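Local coordinates for protein aclacinomycin oxidoreductase (AknOx) (Streptomyces galilaeus, PDB 2IPI) that oxidises the terminal sugar of aclacinomycin antibiotics in the last two steps of their biosynthesis, using bicovalently attached FAD and molecular oxygen, at residues His276-Ala282 against Ser398-Asn404; Tyr294-Arg298 against Tyr381-Ala386; Glu393-Tyr399 against Ile419-Ser425. The contacts are given in a common frame with arbitrary orientation. Residues are numbered along the deposited sequence.

Contact 1: residues His276-Ala282 against Ser398-Asn404; sequences HQSNSAA and SYGGKVN
The imidazole of H276 overlaps the side chain of S398, meeting it with the ring edge: NE2 lies 3.0 Å from S398 CB. This joins a helix end to a strand end. Helix 262-278 packs on the antiparallel sheet of this FAD-linked oxidase, and strand 391-398 belongs to that sheet. H276 takes chi1 near -80° (m), and its CA is 6.8 Å from that of S398. Its ND1 bonds back to H272 O, while NE2 is buried here without a polar partner. S398 (chi1 p) uses its OG on S291 N.

After the helix, 279-282 is an irregular loop, A281 having phi near 6°, and reaches the loop that follows the strand. S280 points toward this loop with chi1 t. Its OG donates to Y399 O at 3.0 Å. G400 and G401 both have positive phi (83° and 76°). A CB on G400 would come within 2.9 Å of S280 OG and jam against the carbonyl O of Y399, so glycine is needed on both counts. The backbones come nearest, CA to CA, at A281 and G401, 3.3 Å apart. A short 3-10 segment starts at K402, and N404 N donates to G401 O at 3.2 Å. N404 ND2 bonds to S418 O. The Y399 side chain turns the other way, edge-to-face on Y163 and about 7 Å from FAD. The contact thus ties the helix end to the chain just beyond the active-site strand. A281 CB touches N404 CB at 3.9 Å, and A281 CA makes a CA-H...O contact with G401 O at 3.1 Å.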
loop_
_atom_site.group_PDB
_atom_site.type_symbol
_atom_site.label_atom_id
_atom_site.label_comp_id
_atom_site.label_asym_id
_atom_site.label_seq_id
_atom_site.Cartn_x
_atom_site.Cartn_y
_atom_site.Cartn_z
ATOM N N HIS A 276 0.883 -15.376 14.987
ATOM C CA HIS A 276 0.339 -14.048 14.683
ATOM C C HIS A 276 -0.997 -13.817 15.364
ATOM O O HIS A 276 -1.305 -12.692 15.751
ATOM C CB HIS A 276 0.229 -13.847 13.167
ATOM C CG HIS A 276 1.561 -13.489 12.585
ATOM N ND1 HIS A 276 2.514 -14.422 12.220
ATOM C CD2 HIS A 276 2.097 -12.275 12.328
ATOM C CE1 HIS A 276 3.572 -13.786 11.754
ATOM N NE2 HIS A 276 3.348 -12.488 11.807
ATOM N N GLN A 277 -1.782 -14.881 15.521
ATOM C CA GLN A 277 -3.074 -14.687 16.178
ATOM C C GLN A 277 -2.852 -14.407 17.657
ATOM O O GLN A 277 -3.677 -13.768 18.306
ATOM C CB GLN A 277 -3.972 -15.900 15.958
ATOM C CG GLN A 277 -5.397 -15.773 16.462
ATOM C CD GLN A 277 -6.109 -17.112 16.550
ATOM O OE1 GLN A 277 -5.857 -18.014 15.753
ATOM N NE2 GLN A 277 -7.012 -17.274 17.517
ATOM N N SER A 278 -1.752 -14.982 18.362
ATOM C CA SER A 278 -1.505 -14.747 19.779
ATOM C C SER A 278 -0.712 -13.461 19.995
ATOM O O SER A 278 -0.846 -12.817 21.064
ATOM C CB SER A 278 -0.762 -15.932 20.400
ATOM O OG SER A 278 -1.554 -17.106 20.357
ATOM N N ASN A 279 0.099 -13.013 19.066
ATOM C CA ASN A 279 1.044 -11.948 19.363
ATOM C C ASN A 279 0.926 -10.703 18.507
ATOM O O ASN A 279 1.637 -10.589 17.508
ATOM C CB ASN A 279 2.457 -12.525 19.170
ATOM C CG ASN A 279 3.396 -12.222 20.313
ATOM O OD1 ASN A 279 4.183 -11.281 20.204
ATOM N ND2 ASN A 279 3.298 -12.998 21.392
ATOM N N SER A 280 0.072 -9.752 18.877
ATOM C CA SER A 280 0.125 -8.449 18.226
ATOM C C SER A 280 -0.635 -7.374 19.013
ATOM O O SER A 280 -0.410 -7.198 20.205
ATOM C CB SER A 280 -0.448 -8.493 16.813
ATOM O OG SER A 280 -0.272 -7.220 16.205
ATOM N N ALA A 281 -1.507 -6.698 18.288
ATOM C CA ALA A 281 -2.476 -5.677 18.625
ATOM C C ALA A 281 -2.397 -5.210 20.079
ATOM O O ALA A 281 -3.287 -5.546 20.872
ATOM C CB ALA A 281 -3.873 -6.214 18.300
ATOM N N ALA A 282 -1.374 -4.437 20.416
ATOM C CA ALA A 282 -1.135 -3.828 21.716
ATOM C C ALA A 282 0.134 -2.984 21.681
ATOM O O ALA A 282 0.563 -2.550 20.615
ATOM C CB ALA A 282 -1.057 -4.850 22.839
ATOM N N SER A 398 3.316 -9.816 8.795
ATOM C CA SER A 398 2.869 -9.600 10.168
ATOM C C SER A 398 2.128 -8.251 10.167
ATOM O O SER A 398 2.594 -7.335 9.473
ATOM C CB SER A 398 4.014 -9.637 11.165
ATOM O OG SER A 398 4.939 -8.583 10.947
ATOM N N TYR A 399 1.023 -8.164 10.873
ATOM C CA TYR A 399 0.142 -6.992 10.843
ATOM C C TYR A 399 -0.556 -6.825 12.184
ATOM O O TYR A 399 -0.183 -7.416 13.203
ATOM C CB TYR A 399 -0.898 -7.110 9.731
ATOM C CG TYR A 399 -1.436 -5.808 9.181
ATOM C CD1 TYR A 399 -2.811 -5.579 9.161
ATOM C CD2 TYR A 399 -0.624 -4.801 8.676
ATOM C CE1 TYR A 399 -3.356 -4.401 8.667
ATOM C CE2 TYR A 399 -1.153 -3.622 8.174
ATOM C CZ TYR A 399 -2.518 -3.426 8.170
ATOM O OH TYR A 399 -3.037 -2.249 7.671
ATOM N N GLY A 400 -1.604 -5.988 12.201
ATOM C CA GLY A 400 -2.314 -5.799 13.466
ATOM C C GLY A 400 -1.599 -4.767 14.317
ATOM O O GLY A 400 -1.233 -3.702 13.807
ATOM N N GLY A 401 -1.376 -5.063 15.597
ATOM C CA GLY A 401 -0.634 -4.092 16.406
ATOM C C GLY A 401 -1.507 -2.904 16.782
ATOM O O GLY A 401 -2.701 -2.987 17.087
ATOM N N LYS A 402 -0.874 -1.736 16.762
ATOM C CA LYS A 402 -1.532 -0.469 17.009
ATOM C C LYS A 402 -2.608 -0.180 15.962
ATOM O O LYS A 402 -3.533 0.572 16.277
ATOM C CB LYS A 402 -0.476 0.635 17.059
ATOM C CG LYS A 402 -0.979 2.031 17.386
ATOM C CD LYS A 402 -0.894 2.336 18.865
ATOM C CE LYS A 402 0.575 2.582 19.260
ATOM N NZ LYS A 402 0.666 2.645 20.756
ATOM N N VAL A 403 -2.516 -0.688 14.741
ATOM C CA VAL A 403 -3.584 -0.402 13.772
ATOM C C VAL A 403 -4.940 -0.831 14.308
ATOM O O VAL A 403 -5.973 -0.259 13.969
ATOM C CB VAL A 403 -3.348 -1.093 12.418
ATOM C CG1 VAL A 403 -3.462 -2.599 12.532
ATOM C CG2 VAL A 403 -4.339 -0.575 11.385
ATOM N N ASN A 404 -4.936 -1.880 15.141
ATOM C CA ASN A 404 -6.183 -2.470 15.599
ATOM C C ASN A 404 -6.771 -1.760 16.811
ATOM O O ASN A 404 -7.680 -2.280 17.450
ATOM C CB ASN A 404 -5.959 -3.961 15.944
ATOM C CG ASN A 404 -5.813 -4.804 14.698
ATOM O OD1 ASN A 404 -5.724 -4.306 13.576
ATOM N ND2 ASN A 404 -5.791 -6.128 14.879
#

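Contact 2: residues Tyr294-Arg298 against Tyr381-Ala386; sequences YLNSR and YRHLSA
Two hydrogen bonds from R298 hold the loop just after strand 290-296 to the last turn of helix 374-385. R298 N donates to L384 O at 3.1 Å (N-H...O 156°). R298 NH1 donates to S385 OG at 2.9 Å (145°). The arginine is stretched out (chi1 to chi3 t), and S385 is also t. The edge of the guanidinium faces S385 OG and Y381 OH; R298 NH1 is 3.8 Å from Y381 OH, which makes a weak hydrogen bond to L260 O. The CA pairs are S297 with L384 at 4.5 Å and R298 with S385 at 5.0 Å. S297 CA also approaches L384 O at 3.5 Å in a CA-H...O contact, and S297 OG bonds to G392 O.

Further in, L384 (m, t) is the main packing piece. Its CD2 sits 3.2 Å from L295 O and 3.7 Å from S297 OG. Its CD1 lies 3.7 Å from L295 CB. L295 is the centre of an inverse gamma turn (phi/psi -88°/79°), closed by a weak bond from N296 N to Y294 O at 3.2 Å. F265 and W257 cover L384. Y294 points elsewhere and touches the aclacinomycin ligand.

A helix and a sheet strand meet here at their C-terminal ends. The chemistry implies that L384 O, in the helix's last turn, gains its partner from the loop, while L384 packs against L295 on the inner side.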
loop_
_atom_site.group_PDB
_atom_site.type_symbol
_atom_site.label_atom_id
_atom_site.label_comp_id
_atom_site.label_asym_id
_atom_site.label_seq_id
_atom_site.Cartn_x
_atom_site.Cartn_y
_atom_site.Cartn_z
ATOM N N TYR A 294 8.185 -14.551 2.334
ATOM C CA TYR A 294 8.082 -14.661 0.889
ATOM C C TYR A 294 7.980 -16.148 0.509
ATOM O O TYR A 294 8.997 -16.830 0.516
ATOM C CB TYR A 294 9.255 -14.032 0.143
ATOM C CG TYR A 294 9.470 -12.562 0.400
ATOM C CD1 TYR A 294 10.539 -12.134 1.184
ATOM C CD2 TYR A 294 8.608 -11.611 -0.134
ATOM C CE1 TYR A 294 10.745 -10.787 1.425
ATOM C CE2 TYR A 294 8.805 -10.260 0.104
ATOM C CZ TYR A 294 9.876 -9.864 0.883
ATOM O OH TYR A 294 10.070 -8.528 1.114
ATOM N N LEU A 295 6.746 -16.531 0.208
ATOM C CA LEU A 295 6.486 -17.902 -0.219
ATOM C C LEU A 295 6.652 -18.029 -1.734
ATOM O O LEU A 295 5.668 -18.031 -2.468
ATOM C CB LEU A 295 5.096 -18.353 0.244
ATOM C CG LEU A 295 4.863 -18.122 1.746
ATOM C CD1 LEU A 295 3.458 -18.511 2.156
ATOM C CD2 LEU A 295 5.906 -18.904 2.540
ATOM N N ASN A 296 7.905 -18.120 -2.147
ATOM C CA ASN A 296 8.317 -18.277 -3.522
ATOM C C ASN A 296 7.950 -19.643 -4.106
ATOM O O ASN A 296 7.792 -20.609 -3.362
ATOM C CB ASN A 296 9.840 -18.113 -3.635
ATOM C CG ASN A 296 10.336 -16.752 -3.203
ATOM O OD1 ASN A 296 9.956 -15.719 -3.751
ATOM N ND2 ASN A 296 11.220 -16.737 -2.218
ATOM N N SER A 297 7.850 -19.701 -5.430
ATOM C CA SER A 297 7.619 -20.954 -6.139
ATOM C C SER A 297 8.865 -21.842 -6.163
ATOM O O SER A 297 9.931 -21.365 -5.775
ATOM C CB SER A 297 7.165 -20.670 -7.574
ATOM O OG SER A 297 5.783 -20.314 -7.585
ATOM N N ARG A 298 8.711 -23.080 -6.608
ATOM C CA ARG A 298 9.740 -24.067 -6.853
ATOM C C ARG A 298 10.392 -23.856 -8.227
ATOM O O ARG A 298 10.374 -24.685 -9.131
ATOM C CB ARG A 298 9.282 -25.529 -6.854
ATOM C CG ARG A 298 10.368 -26.550 -6.532
ATOM C CD ARG A 298 9.694 -27.863 -6.147
ATOM N NE ARG A 298 10.573 -28.818 -5.493
ATOM C CZ ARG A 298 10.239 -29.596 -4.481
ATOM N NH1 ARG A 298 9.014 -29.556 -3.964
ATOM N NH2 ARG A 298 11.146 -30.429 -3.978
ATOM N N TYR A 381 0.700 -24.851 -0.909
ATOM C CA TYR A 381 1.824 -25.725 -1.236
ATOM C C TYR A 381 1.731 -26.264 -2.659
ATOM O O TYR A 381 2.712 -26.198 -3.408
ATOM C CB TYR A 381 1.936 -26.882 -0.234
ATOM C CG TYR A 381 3.150 -27.756 -0.480
ATOM C CD1 TYR A 381 4.368 -27.412 0.099
ATOM C CD2 TYR A 381 3.111 -28.897 -1.262
ATOM C CE1 TYR A 381 5.491 -28.186 -0.109
ATOM C CE2 TYR A 381 4.231 -29.682 -1.471
ATOM C CZ TYR A 381 5.423 -29.319 -0.886
ATOM O OH TYR A 381 6.557 -30.075 -1.075
ATOM N N ARG A 382 0.599 -26.828 -3.073
ATOM C CA ARG A 382 0.555 -27.449 -4.403
ATOM C C ARG A 382 0.849 -26.454 -5.512
ATOM O O ARG A 382 1.574 -26.717 -6.480
ATOM C CB ARG A 382 -0.805 -28.089 -4.657
ATOM C CG ARG A 382 -0.817 -29.162 -5.741
ATOM C CD ARG A 382 -2.270 -29.567 -6.007
ATOM N NE ARG A 382 -3.082 -29.485 -4.785
ATOM C CZ ARG A 382 -4.171 -28.749 -4.644
ATOM N NH1 ARG A 382 -4.597 -28.009 -5.651
ATOM N NH2 ARG A 382 -4.873 -28.699 -3.524
ATOM N N HIS A 383 0.245 -25.270 -5.409
ATOM C CA HIS A 383 0.470 -24.280 -6.469
ATOM C C HIS A 383 1.858 -23.685 -6.392
ATOM O O HIS A 383 2.427 -23.218 -7.387
ATOM C CB HIS A 383 -0.577 -23.179 -6.367
ATOM C CG HIS A 383 -1.728 -23.412 -7.303
ATOM N ND1 HIS A 383 -2.881 -24.060 -6.923
ATOM C CD2 HIS A 383 -1.884 -23.087 -8.602
ATOM C CE1 HIS A 383 -3.700 -24.118 -7.953
ATOM N NE2 HIS A 383 -3.128 -23.534 -8.989
ATOM N N LEU A 384 2.441 -23.691 -5.183
ATOM C CA LEU A 384 3.789 -23.099 -5.159
ATOM C C LEU A 384 4.784 -24.174 -5.578
ATOM O O LEU A 384 5.727 -23.886 -6.302
ATOM C CB LEU A 384 4.082 -22.478 -3.798
ATOM C CG LEU A 384 3.414 -21.120 -3.519
ATOM C CD1 LEU A 384 3.463 -20.749 -2.042
ATOM C CD2 LEU A 384 4.044 -20.026 -4.366
ATOM N N SER A 385 4.578 -25.411 -5.151
ATOM C CA SER A 385 5.533 -26.473 -5.443
ATOM C C SER A 385 5.612 -26.835 -6.923
ATOM O O SER A 385 6.658 -27.292 -7.402
ATOM C CB SER A 385 5.192 -27.723 -4.624
ATOM O OG SER A 385 6.321 -28.592 -4.653
ATOM N N ALA A 386 4.523 -26.637 -7.653
ATOM C CA ALA A 386 4.414 -27.018 -9.052
ATOM C C ALA A 386 5.456 -26.360 -9.942
ATOM O O ALA A 386 5.894 -25.231 -9.761
ATOM C CB ALA A 386 3.016 -26.710 -9.593
#

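Contact 3: residues Glu393-Tyr399 against Ile419-Ser425; sequences EVSLYSY and IIKVWMS. With AKY (methyl (2S,4R)-2-ethyl-2,5,7-trihydroxy-6,11-dioxo-4-{[2,3,6-trideoxy-4-O-{2,6-dideoxy-4-O-[(2S,6S)-6-methyl-5-oxotetrahydro-2h -pyran-2-yl]-alpha-D-lyxo-hexopyranosyl}-3-(dimethylamino)-D-ribo-hexopyranosyl]oxy}-1,2,3,4,6,11-hexahydrotetracene-1-c arboxylate), chain E.
Neighbouring antiparallel strands 391-398 and 420-428 run side by side, with axes 4.6 Å apart at 158°. E393, S395 and Y397 form hydrogen-bonded pairs with S425, W423 and K421. Both N-H...O bonds of each pair form; the shortest is Y397 N to K421 O, 2.8 Å. Between them lie the non-hydrogen-bonded pairs V394 with M424 and L396 with V422, each with CA atoms 4.7 Å apart; S398 with I420 follows at 5.0 Å, side chains diverging. Y399 N bonds weakly to I419 O at 3.2 Å.

V394, L396, V422 and M424 make a greasy face. L396 is the bump, filling the hollow between V422 and I420: its CD2 meets V422 CG1 at 3.8 Å and its CB meets I420 CG2 at 4.1 Å. V394 CG2 rests on M424 CG at 4.2 Å. H272 and W372 cover L396.

The other face is the substrate floor. Beside Y397, whose CE1 packs 4.1 Å from W423 CB, the W423 indole face (chi1 t) receives the ligand's terminal-ring methyl very tightly, W423 CD2 to AKY C41 2.9 Å. S425 OG lies 3.0 Å from AKY C52, an N-methyl. S395 OG donates to E393 OE2 at 2.8 Å. K421 CE lies over the Y399 ring, 3.9 Å from its centroid, a CH-pi contact. K421 NZ bonds to Y367 OH, and F466 adds a cation-pi contact. A water 2.9 Å from Y399 OH accepts a weak bond from K421 NZ at 3.3 Å.

Active-site proton acceptor Y397 has its OH 3.2 Å from AKY C40, next to the keto carbon, consistent with its taking a proton from the terminal sugar.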
loop_
_atom_site.group_PDB
_atom_site.type_symbol
_atom_site.label_atom_id
_atom_site.label_comp_id
_atom_site.label_asym_id
_atom_site.label_seq_id
_atom_site.Cartn_x
_atom_site.Cartn_y
_atom_site.Cartn_z
ATOM N N GLU A 393 4.354 -16.023 -6.366
ATOM C CA GLU A 393 4.693 -16.080 -4.946
ATOM C C GLU A 393 3.574 -15.492 -4.086
ATOM O O GLU A 393 2.774 -14.685 -4.548
ATOM C CB GLU A 393 6.013 -15.378 -4.647
ATOM C CG GLU A 393 6.136 -13.915 -5.059
ATOM C CD GLU A 393 6.250 -13.045 -3.811
ATOM O OE1 GLU A 393 7.107 -12.138 -3.732
ATOM O OE2 GLU A 393 5.432 -13.330 -2.909
ATOM N N VAL A 394 3.600 -15.951 -2.841
ATOM C CA VAL A 394 2.720 -15.492 -1.789
ATOM C C VAL A 394 3.500 -14.861 -0.650
ATOM O O VAL A 394 4.327 -15.500 -0.011
ATOM C CB VAL A 394 1.900 -16.668 -1.206
ATOM C CG1 VAL A 394 1.085 -16.181 -0.014
ATOM C CG2 VAL A 394 1.084 -17.308 -2.324
ATOM N N SER A 395 3.206 -13.597 -0.378
ATOM C CA SER A 395 3.852 -12.926 0.748
ATOM C C SER A 395 2.885 -12.800 1.915
ATOM O O SER A 395 1.733 -12.375 1.762
ATOM C CB SER A 395 4.344 -11.552 0.310
ATOM O OG SER A 395 5.311 -11.646 -0.711
ATOM N N LEU A 396 3.326 -13.156 3.105
ATOM C CA LEU A 396 2.530 -12.985 4.305
ATOM C C LEU A 396 3.206 -11.930 5.184
ATOM O O LEU A 396 4.392 -12.079 5.479
ATOM C CB LEU A 396 2.344 -14.276 5.101
ATOM C CG LEU A 396 2.054 -15.539 4.288
ATOM C CD1 LEU A 396 2.219 -16.784 5.162
ATOM C CD2 LEU A 396 0.656 -15.474 3.699
ATOM N N TYR A 397 2.456 -10.903 5.564
ATOM C CA TYR A 397 2.954 -9.824 6.407
ATOM C C TYR A 397 2.408 -9.878 7.825
ATOM O O TYR A 397 1.198 -9.968 8.033
ATOM C CB TYR A 397 2.594 -8.447 5.803
ATOM C CG TYR A 397 3.136 -8.315 4.405
ATOM C CD1 TYR A 397 2.496 -8.917 3.313
ATOM C CD2 TYR A 397 4.297 -7.601 4.176
ATOM C CE1 TYR A 397 3.011 -8.790 2.036
ATOM C CE2 TYR A 397 4.815 -7.473 2.902
ATOM C CZ TYR A 397 4.172 -8.070 1.835
ATOM O OH TYR A 397 4.699 -7.927 0.570
ATOM N N SER A 398 3.316 -9.816 8.795
ATOM C CA SER A 398 2.869 -9.600 10.168
ATOM C C SER A 398 2.128 -8.251 10.167
ATOM O O SER A 398 2.594 -7.335 9.473
ATOM C CB SER A 398 4.014 -9.637 11.165
ATOM O OG SER A 398 4.939 -8.583 10.947
ATOM N N TYR A 399 1.023 -8.164 10.873
ATOM C CA TYR A 399 0.142 -6.992 10.843
ATOM C C TYR A 399 -0.556 -6.825 12.184
ATOM O O TYR A 399 -0.183 -7.416 13.203
ATOM C CB TYR A 399 -0.898 -7.110 9.731
ATOM C CG TYR A 399 -1.436 -5.808 9.181
ATOM C CD1 TYR A 399 -2.811 -5.579 9.161
ATOM C CD2 TYR A 399 -0.624 -4.801 8.676
ATOM C CE1 TYR A 399 -3.356 -4.401 8.667
ATOM C CE2 TYR A 399 -1.153 -3.622 8.174
ATOM C CZ TYR A 399 -2.518 -3.426 8.170
ATOM O OH TYR A 399 -3.037 -2.249 7.671
ATOM N N ILE A 419 -4.732 -9.881 11.571
ATOM C CA ILE A 419 -3.490 -10.310 12.205
ATOM C C ILE A 419 -2.368 -10.446 11.184
ATOM O O ILE A 419 -1.185 -10.386 11.540
ATOM C CB ILE A 419 -3.658 -11.651 12.936
ATOM C CG1 ILE A 419 -3.803 -12.863 12.015
ATOM C CG2 ILE A 419 -4.830 -11.606 13.918
ATOM C CD1 ILE A 419 -4.252 -14.132 12.722
ATOM N N ILE A 420 -2.740 -10.651 9.919
ATOM C CA ILE A 420 -1.808 -10.821 8.821
ATOM C C ILE A 420 -2.354 -10.267 7.513
ATOM O O ILE A 420 -3.550 -10.374 7.255
ATOM C CB ILE A 420 -1.469 -12.310 8.625
ATOM C CG1 ILE A 420 -0.746 -12.960 9.807
ATOM C CG2 ILE A 420 -0.648 -12.520 7.360
ATOM C CD1 ILE A 420 -1.026 -14.439 9.957
ATOM N N LYS A 421 -1.499 -9.680 6.684
ATOM C CA LYS A 421 -1.901 -9.231 5.354
ATOM C C LYS A 421 -1.199 -10.058 4.276
ATOM O O LYS A 421 -0.007 -10.343 4.417
ATOM C CB LYS A 421 -1.534 -7.766 5.180
ATOM C CG LYS A 421 -2.688 -6.863 4.758
ATOM C CD LYS A 421 -2.104 -5.735 3.920
ATOM C CE LYS A 421 -2.096 -4.457 4.755
ATOM N NZ LYS A 421 -2.807 -3.326 4.138
ATOM N N VAL A 422 -1.895 -10.399 3.197
ATOM C CA VAL A 422 -1.231 -11.191 2.150
ATOM C C VAL A 422 -1.291 -10.480 0.807
ATOM O O VAL A 422 -2.243 -9.773 0.492
ATOM C CB VAL A 422 -1.787 -12.624 2.024
ATOM C CG1 VAL A 422 -2.338 -13.125 3.357
ATOM C CG2 VAL A 422 -2.868 -12.741 0.967
ATOM N N TRP A 423 -0.256 -10.634 -0.005
ATOM C CA TRP A 423 -0.181 -10.061 -1.345
ATOM C C TRP A 423 0.314 -11.112 -2.330
ATOM O O TRP A 423 1.459 -11.551 -2.196
ATOM C CB TRP A 423 0.766 -8.865 -1.387
ATOM C CG TRP A 423 0.822 -8.088 -2.673
ATOM C CD1 TRP A 423 -0.201 -7.362 -3.208
ATOM C CD2 TRP A 423 1.929 -7.953 -3.574
ATOM N NE1 TRP A 423 0.208 -6.786 -4.387
ATOM C CE2 TRP A 423 1.513 -7.133 -4.636
ATOM C CE3 TRP A 423 3.241 -8.445 -3.595
ATOM C CZ2 TRP A 423 2.342 -6.791 -5.699
ATOM C CZ3 TRP A 423 4.066 -8.106 -4.647
ATOM C CH2 TRP A 423 3.626 -7.284 -5.697
ATOM N N MET A 424 -0.513 -11.509 -3.295
ATOM C CA MET A 424 -0.038 -12.540 -4.231
ATOM C C MET A 424 0.176 -11.967 -5.624
ATOM O O MET A 424 -0.592 -11.125 -6.089
ATOM C CB MET A 424 -1.015 -13.701 -4.339
ATOM C CG MET A 424 -1.597 -14.144 -3.007
ATOM S SD MET A 424 -2.698 -15.551 -3.281
ATOM C CE MET A 424 -3.001 -16.029 -1.588
ATOM N N SER A 425 1.236 -12.454 -6.272
ATOM C CA SER A 425 1.624 -11.934 -7.564
ATOM C C SER A 425 2.264 -12.974 -8.485
ATOM O O SER A 425 2.662 -14.041 -8.033
ATOM C CB SER A 425 2.633 -10.784 -7.385
ATOM O OG SER A 425 3.882 -11.294 -6.933
HETATM O O15 AKY E . 2.712 -4.356 0.729
HETATM C C42 AKY E . 3.613 -4.481 -0.120
HETATM C C40 AKY E . 5.041 -4.763 0.407
HETATM C C38 AKY E . 6.054 -5.019 -0.633
HETATM C C39 AKY E . 3.355 -4.697 -1.667
HETATM C C41 AKY E . 2.430 -5.344 -2.392
HETATM O O14 AKY E . 4.478 -4.478 -2.489
HETATM C C37 AKY E . 5.616 -5.204 -2.043
HETATM O O13 AKY E . 6.730 -5.048 -2.885
HETATM C C35 AKY E . 6.801 -5.927 -3.968
HETATM C C34 AKY E . 7.869 -7.010 -3.785
HETATM C C36 AKY E . 8.064 -7.364 -2.413
HETATM O O11 AKY E . 9.215 -6.693 -4.435
HETATM C C33 AKY E . 6.917 -5.190 -5.290
HETATM O O12 AKY E . 5.865 -4.135 -5.588
HETATM C C32 AKY E . 8.226 -4.843 -5.635
HETATM C C31 AKY E . 9.049 -5.978 -5.766
HETATM O O7 AKY E . 11.985 -10.854 -8.895
HETATM C C7 AKY E . 12.907 -10.478 -9.918
HETATM C C8 AKY E . 14.152 -9.971 -9.300
HETATM C C9 AKY E . 15.037 -11.117 -8.883
HETATM O O9 AKY E . 14.237 -11.980 -8.150
HETATM C C13 AKY E . 16.203 -10.572 -8.141
HETATM C C14 AKY E . 15.592 -9.885 -6.919
HETATM C C20 AKY E . 13.152 -11.714 -10.725
HETATM C C19 AKY E . 14.372 -12.392 -10.778
HETATM C C10 AKY E . 15.563 -11.741 -10.118
HETATM C C11 AKY E . 14.531 -13.506 -11.603
HETATM C C18 AKY E . 13.476 -13.951 -12.400
HETATM C C17 AKY E . 12.248 -13.279 -12.364
HETATM C C6 AKY E . 12.108 -12.183 -11.521
HETATM O O6 AKY E . 10.939 -11.510 -11.467
HETATM C C12 AKY E . 13.675 -15.047 -13.271
HETATM O O3 AKY E . 14.759 -15.669 -13.310
HETATM C C15 AKY E . 12.618 -15.445 -14.127
HETATM C C1 AKY E . 12.835 -16.480 -15.035
HETATM C C2 AKY E . 11.848 -16.881 -15.937
HETATM C C3 AKY E . 10.620 -16.221 -15.901
HETATM C C16 AKY E . 11.380 -14.767 -14.097
HETATM C C5 AKY E . 11.191 -13.682 -13.214
HETATM O O5 AKY E . 10.155 -12.991 -13.151
HETATM C C4 AKY E . 10.389 -15.186 -14.999
HETATM O O4 AKY E . 9.174 -14.581 -15.031
HETATM O O18 AKY E . 8.658 -6.927 -6.771
HETATM C C45 AKY E . 10.873 -9.950 -8.830
HETATM C C43 AKY E . 16.088 -10.690 -11.092
HETATM O O16 AKY E . 15.327 -10.063 -11.837
HETATM O O17 AKY E . 17.425 -10.434 -11.184
HETATM C C44 AKY E . 17.829 -10.714 -12.530
HETATM O O19 AKY E . 11.255 -8.600 -8.733
HETATM C C47 AKY E . 8.972 -9.270 -7.309
HETATM N N11 AKY E . 7.583 -9.319 -7.799
HETATM C C52 AKY E . 6.561 -9.847 -6.962
HETATM C C51 AKY E . 7.150 -8.295 -8.689
HETATM C C46 AKY E . 9.996 -10.346 -7.646
HETATM C C48 AKY E . 9.657 -7.931 -7.032
HETATM C C49 AKY E . 10.471 -7.499 -8.240
HETATM C C50 AKY E . 9.937 -6.425 -9.195
HETATM O O HOH W 1 -2.586 -0.320 5.527
#

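How the contacts relate
Contact 3 is the core: nearly every residue is buried, and one face of its paired strands lines the ligand pocket. Contacts 1 and 2 are only partly buried and lie farther out, where strands give way to loops. All three reach the same antiparallel sheet. Contact 1 shares S398 and Y399 with contact 3, and H276 CB packs on I420 CD1 at 3.5 Å. Contact 2 adjoins contact 3 through neighbouring strands, with L295 N 2.6 Å from V394 O, a probable hydrogen bond. Contacts 1 and 2 do not touch; their centres are 26 Å apart. Backbone pairing dominates contact 3; contact 1 rests on one serine hydroxyl, contact 2 on a backbone bond and an arginine-serine bond.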